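Local coordinates for putative acetyltransferase (Streptococcus mutans, PDB 3LD2), which binds coenzyme A and probably acts as an acyltransferase of the GNAT family, transferring groups other than aminoacyl ones, at residues A[108-113]-A[142-147]; A[50-54]-A[65-69]. One frame throughout, in Å; residues are numbered along the deposited sequence.

Contact 1: residues A[108-113]-A[142-147]; sequences QHIVTF and YQKVLI
V111 lies over the ring of Y142 where two parallel strands of the GNAT fold start side by side: 110-117 and 144-150, the outer members of a beta-alpha-beta unit whose crossover helix is 126-138. The two segments already diverge by 40°, consistent with the splay between these central strands that in GNAT enzymes admits the cofactor; the F113 side chain lies about 7 Å from bound coenzyme A. I110 bridges K144 and V111 bridges V145. V111 N donates to K144 O (2.9 Å) and V111 O accepts from L146 N, so V111 bonds to both neighbours of V145.

Packing is tight on the sheet face that carries V111 and V145. There V111 CB sits 3.3 Å from the centroid of the Y142 ring, only 5° off its normal, a CH-pi contact with the ring laid flat against the valine. CG1 of V111 also meets V145 CG2. F134 and V138 of the crossover helix close over V111, while the Y142 hydroxyl is hydrogen-bonded to S100 OG on strand 92-100. Farther along, V145 CG1 meets the F113 ring at its edge and I147 CG2 over a face.

The face of I110, K144 and L146 is looser. I110 CG2 and L146 CB lie side by side at 3.9 Å, and the partly exposed K144 chain runs out to a salt bridge with E168. At the strand entrance, exposed Q143 lays its CB against the edge of the H109 ring. Here H109 O accepts two amides, Q143 N at 2.8 Å and K144 N at a longer 3.3 Å. At the other end the T112 side chain adds to the backbone pairing: OG1, anti to the backbone N (chi1 -169°), donates to L146 O at 2.9 Å.

Contact 2: residues A[50-54]-A[65-69]; sequences ELENK and LPVAS
The carboxamide of N53, near the end of helix 45-55, grips the backbone of A68 at both its N-H and its C=O. A68 N donates to N53 OD1 at 3.1 Å, in the plane of the side-chain carbonyl and on a lone pair, in a somewhat bent bond (143° at the hydrogen). In return N53 ND2 donates to A68 O, also at 3.1 Å but straighter, at 165°. The oxygen lies in the amide plane of N53, whereas ND2 stands well above the carbonyl plane of A68 and uses no lone pair. Two bonds to one residue fix the rotation of the amide and tell OD1 from ND2.

OD1 has a second donor, a water at 2.9 Å that in turn accepts from V67 N at 2.6 Å. The amides of two successive loop residues are thus satisfied through one oxygen, one directly and one through water.

Apolar contact is slight: A68 CB points toward the helix and meets E52 CB at 4.0 Å. P66, after a cis peptide bond, sets its CB beside N53 OD1 at 3.8 Å. The carboxylate of buried E52 passes beside A68, its OE2 weakly hydrogen-bonded to W56 NE1.

Helices 45-55 and 70-77 with their connection form the N-terminal helical part of the GNAT fold, which in relatives commonly borders the acceptor site; the E52 side chain is about 8 Å from coenzyme A. The contact holds the loop between them against the first helix. Immediately after A68, S69 takes the N-cap position of helix 70-77, while on helix 45-55 L51 packs on A118, just past strand 110-117.

From the N terminus, strand 35-39 leads into helix 45-55, and contact 2 soon closes a short loop, bringing 65-69 back to that helix before helix 70-77 starts. The chain then lays down strands 82-88 and 92-100 and enters contact 1 at 108-113. That contact closes the longer excursion through helix 126-138, returning at 142-147. The two loops follow one another, neither nesting nor crossing. Contact 2 ties helix to loop, whereas contact 1 joins neighbouring strands at the middle of the sheet. Their centres are 24 Å apart, on opposite sides of the chain's centre, yet each has a side chain within 10 Å of bound coenzyme A.

Contact 1: residues A[108-113]-A[142-147]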
loop_
_atom_site.group_PDB
_atom_site.type_symbol
_atom_site.label_atom_id
_atom_site.label_comp_id
_atom_site.label_asym_id
_atom_site.label_seq_id
_atom_site.Cartn_x
_atom_site.Cartn_y
_atom_site.Cartn_z
ATOM N N GLN A 108 -15.099 11.936 0.976
ATOM C CA GLN A 108 -15.208 10.657 1.690
ATOM C C GLN A 108 -15.355 9.419 0.792
ATOM O O GLN A 108 -15.281 8.285 1.266
ATOM C CB GLN A 108 -16.420 10.711 2.620
ATOM C CG GLN A 108 -17.727 10.821 1.838
ATOM C CD GLN A 108 -18.967 10.868 2.723
ATOM O OE1 GLN A 108 -18.974 11.494 3.793
ATOM N NE2 GLN A 108 -20.034 10.213 2.265
ATOM N N HIS A 109 -15.595 9.632 -0.497
ATOM C CA HIS A 109 -15.847 8.507 -1.387
ATOM C C HIS A 109 -14.562 7.941 -2.046
ATOM O O HIS A 109 -14.637 7.093 -2.926
ATOM C CB HIS A 109 -16.863 8.927 -2.452
ATOM C CG HIS A 109 -16.362 10.011 -3.347
ATOM N ND1 HIS A 109 -16.092 11.282 -2.890
ATOM C CD2 HIS A 109 -16.038 10.004 -4.661
ATOM C CE1 HIS A 109 -15.648 12.019 -3.890
ATOM N NE2 HIS A 109 -15.603 11.266 -4.976
ATOM N N ILE A 110 -13.400 8.416 -1.612
ATOM C CA ILE A 110 -12.124 7.977 -2.170
ATOM C C ILE A 110 -11.303 7.194 -1.144
ATOM O O ILE A 110 -10.910 7.735 -0.119
ATOM C CB ILE A 110 -11.274 9.183 -2.663
ATOM C CG1 ILE A 110 -12.103 10.077 -3.595
ATOM C CG2 ILE A 110 -10.005 8.692 -3.350
ATOM C CD1 ILE A 110 -11.391 11.333 -4.052
ATOM N N VAL A 111 -11.032 5.927 -1.418
ATOM C CA VAL A 111 -10.151 5.151 -0.536
ATOM C C VAL A 111 -8.687 5.142 -1.042
ATOM O O VAL A 111 -8.437 5.226 -2.253
ATOM C CB VAL A 111 -10.717 3.724 -0.262
ATOM C CG1 VAL A 111 -10.692 2.859 -1.510
ATOM C CG2 VAL A 111 -9.975 3.057 0.876
ATOM N N THR A 112 -7.725 5.108 -0.121
ATOM C CA THR A 112 -6.307 4.888 -0.487
ATOM C C THR A 112 -5.675 3.664 0.262
ATOM O O THR A 112 -6.283 3.124 1.192
ATOM C CB THR A 112 -5.458 6.196 -0.315
ATOM O OG1 THR A 112 -4.154 6.049 -0.920
ATOM C CG2 THR A 112 -5.307 6.559 1.139
ATOM N N PHE A 113 -4.481 3.219 -0.151
ATOM C CA PHE A 113 -3.833 2.048 0.471
ATOM C C PHE A 113 -2.342 1.963 0.210
ATOM O O PHE A 113 -1.851 2.480 -0.780
ATOM C CB PHE A 113 -4.477 0.736 0.002
ATOM C CG PHE A 113 -4.191 0.402 -1.432
ATOM C CD1 PHE A 113 -3.139 -0.437 -1.768
ATOM C CD2 PHE A 113 -4.963 0.939 -2.449
ATOM C CE1 PHE A 113 -2.863 -0.748 -3.097
ATOM C CE2 PHE A 113 -4.703 0.645 -3.779
ATOM C CZ PHE A 113 -3.648 -0.202 -4.107
ATOM N N TYR A 142 -16.938 2.778 -1.271
ATOM C CA TYR A 142 -16.250 3.892 -1.947
ATOM C C TYR A 142 -16.490 3.891 -3.447
ATOM O O TYR A 142 -16.925 2.892 -4.023
ATOM C CB TYR A 142 -14.733 3.868 -1.709
ATOM C CG TYR A 142 -14.250 4.030 -0.289
ATOM C CD1 TYR A 142 -13.965 5.281 0.236
ATOM C CD2 TYR A 142 -14.038 2.927 0.508
ATOM C CE1 TYR A 142 -13.500 5.430 1.538
ATOM C CE2 TYR A 142 -13.582 3.064 1.810
ATOM C CZ TYR A 142 -13.306 4.309 2.321
ATOM O OH TYR A 142 -12.844 4.417 3.623
ATOM N N GLN A 143 -16.180 5.012 -4.087
ATOM C CA GLN A 143 -16.401 5.153 -5.524
ATOM C C GLN A 143 -15.092 4.955 -6.275
ATOM O O GLN A 143 -15.065 4.430 -7.390
ATOM C CB GLN A 143 -16.938 6.552 -5.841
ATOM C CG GLN A 143 -18.357 6.820 -5.363
ATOM C CD GLN A 143 -19.359 5.922 -6.046
ATOM O OE1 GLN A 143 -19.938 5.040 -5.410
ATOM N NE2 GLN A 143 -19.556 6.121 -7.357
ATOM N N LYS A 144 -14.006 5.377 -5.634
ATOM C CA LYS A 144 -12.748 5.562 -6.314
ATOM C C LYS A 144 -11.570 5.266 -5.403
ATOM O O LYS A 144 -11.531 5.709 -4.247
ATOM C CB LYS A 144 -12.652 7.009 -6.802
ATOM C CG LYS A 144 -11.427 7.316 -7.612
ATOM C CD LYS A 144 -11.128 8.791 -7.581
ATOM C CE LYS A 144 -10.152 9.178 -8.682
ATOM N NZ LYS A 144 -10.185 10.634 -8.949
ATOM N N VAL A 145 -10.622 4.507 -5.947
ATOM C CA VAL A 145 -9.331 4.304 -5.315
ATOM C C VAL A 145 -8.323 5.244 -5.951
ATOM O O VAL A 145 -8.284 5.406 -7.161
ATOM C CB VAL A 145 -8.778 2.887 -5.542
ATOM C CG1 VAL A 145 -7.554 2.674 -4.678
ATOM C CG2 VAL A 145 -9.826 1.859 -5.270
ATOM N N LEU A 146 -7.475 5.819 -5.128
ATOM C CA LEU A 146 -6.430 6.656 -5.633
ATOM C C LEU A 146 -5.111 6.482 -4.841
ATOM O O LEU A 146 -5.107 6.523 -3.605
ATOM C CB LEU A 146 -6.926 8.102 -5.649
ATOM C CG LEU A 146 -6.064 9.127 -6.361
ATOM C CD1 LEU A 146 -6.907 10.139 -7.070
ATOM C CD2 LEU A 146 -5.182 9.796 -5.327
ATOM N N ILE A 147 -4.007 6.288 -5.574
ATOM C CA ILE A 147 -2.674 6.156 -4.973
ATOM C C ILE A 147 -1.590 6.973 -5.672
ATOM O O ILE A 147 -1.703 7.332 -6.848
ATOM C CB ILE A 147 -2.197 4.699 -4.966
ATOM C CG1 ILE A 147 -2.299 4.123 -6.377
ATOM C CG2 ILE A 147 -3.006 3.864 -3.947
ATOM C CD1 ILE A 147 -1.983 2.653 -6.461
#

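Contact 2: residues A[50-54]-A[65-69]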
loop_
_atom_site.group_PDB
_atom_site.type_symbol
_atom_site.label_atom_id
_atom_site.label_comp_id
_atom_site.label_asym_id
_atom_site.label_seq_id
_atom_site.Cartn_x
_atom_site.Cartn_y
_atom_site.Cartn_z
ATOM N N GLU A 50 8.785 -4.981 11.188
ATOM C CA GLU A 50 10.010 -5.536 10.623
ATOM C C GLU A 50 9.951 -5.644 9.118
ATOM O O GLU A 50 10.893 -5.284 8.424
ATOM C CB GLU A 50 10.278 -6.930 11.188
ATOM C CG GLU A 50 11.163 -6.946 12.428
ATOM C CD GLU A 50 12.607 -6.476 12.157
ATOM O OE1 GLU A 50 12.960 -5.392 12.673
ATOM O OE2 GLU A 50 13.379 -7.181 11.446
ATOM N N LEU A 51 8.840 -6.166 8.615
ATOM C CA LEU A 51 8.676 -6.349 7.188
ATOM C C LEU A 51 8.705 -5.011 6.452
ATOM O O LEU A 51 9.323 -4.884 5.396
ATOM C CB LEU A 51 7.370 -7.085 6.893
ATOM C CG LEU A 51 6.858 -7.002 5.450
ATOM C CD1 LEU A 51 7.955 -7.363 4.448
ATOM C CD2 LEU A 51 5.707 -7.919 5.277
ATOM N N GLU A 52 8.032 -4.012 7.004
ATOM C CA GLU A 52 7.897 -2.756 6.297
ATOM C C GLU A 52 9.235 -2.082 6.256
ATOM O O GLU A 52 9.609 -1.474 5.245
ATOM C CB GLU A 52 6.878 -1.851 6.970
ATOM C CG GLU A 52 5.539 -1.929 6.290
ATOM C CD GLU A 52 4.512 -1.062 6.948
ATOM O OE1 GLU A 52 3.521 -1.645 7.405
ATOM O OE2 GLU A 52 4.697 0.184 7.035
ATOM N N ASN A 53 9.953 -2.196 7.365
ATOM C CA ASN A 53 11.207 -1.497 7.496
ATOM C C ASN A 53 12.306 -2.179 6.670
ATOM O O ASN A 53 13.351 -1.583 6.418
ATOM C CB ASN A 53 11.601 -1.341 8.963
ATOM C CG ASN A 53 10.854 -0.202 9.664
ATOM O OD1 ASN A 53 10.291 0.683 9.021
ATOM N ND2 ASN A 53 10.868 -0.215 10.989
ATOM N N LYS A 54 12.068 -3.409 6.227
ATOM C CA LYS A 54 13.005 -4.052 5.307
ATOM C C LYS A 54 12.616 -3.687 3.893
ATOM O O LYS A 54 13.411 -3.835 2.969
ATOM C CB LYS A 54 13.006 -5.592 5.437
ATOM C CG LYS A 54 13.547 -6.150 6.759
ATOM C CD LYS A 54 13.057 -7.579 7.018
ATOM C CE LYS A 54 13.412 -8.043 8.439
ATOM N NZ LYS A 54 13.449 -9.532 8.554
ATOM N N LEU A 65 13.431 7.689 6.243
ATOM C CA LEU A 65 13.474 6.320 6.730
ATOM C C LEU A 65 14.079 6.302 8.131
ATOM O O LEU A 65 14.955 7.112 8.432
ATOM C CB LEU A 65 14.313 5.473 5.776
ATOM C CG LEU A 65 13.850 5.468 4.309
ATOM C CD1 LEU A 65 14.909 4.869 3.405
ATOM C CD2 LEU A 65 12.533 4.723 4.122
ATOM N N PRO A 66 13.606 5.400 9.009
ATOM C CA PRO A 66 12.581 4.377 8.781
ATOM C C PRO A 66 11.184 4.988 8.838
ATOM O O PRO A 66 10.964 5.940 9.578
ATOM C CB PRO A 66 12.763 3.423 9.982
ATOM C CG PRO A 66 13.875 4.014 10.847
ATOM C CD PRO A 66 14.025 5.437 10.422
ATOM N N VAL A 67 10.246 4.439 8.076
ATOM C CA VAL A 67 8.881 4.939 8.118
ATOM C C VAL A 67 7.995 4.230 9.174
ATOM O O VAL A 67 7.010 4.792 9.627
ATOM C CB VAL A 67 8.216 4.835 6.736
ATOM C CG1 VAL A 67 9.250 5.066 5.641
ATOM C CG2 VAL A 67 7.583 3.473 6.564
ATOM N N ALA A 68 8.342 3.007 9.569
ATOM C CA ALA A 68 7.465 2.242 10.452
ATOM C C ALA A 68 7.992 2.122 11.873
ATOM O O ALA A 68 9.197 2.104 12.105
ATOM C CB ALA A 68 7.184 0.865 9.876
ATOM N N SER A 69 7.066 2.057 12.820
ATOM C CA SER A 69 7.389 1.765 14.204
ATOM C C SER A 69 6.150 1.153 14.835
ATOM O O SER A 69 5.051 1.305 14.308
ATOM C CB SER A 69 7.786 3.042 14.941
ATOM O OG SER A 69 6.700 3.959 14.979
HETATM O O HOH W 1 10.994 2.298 6.729
#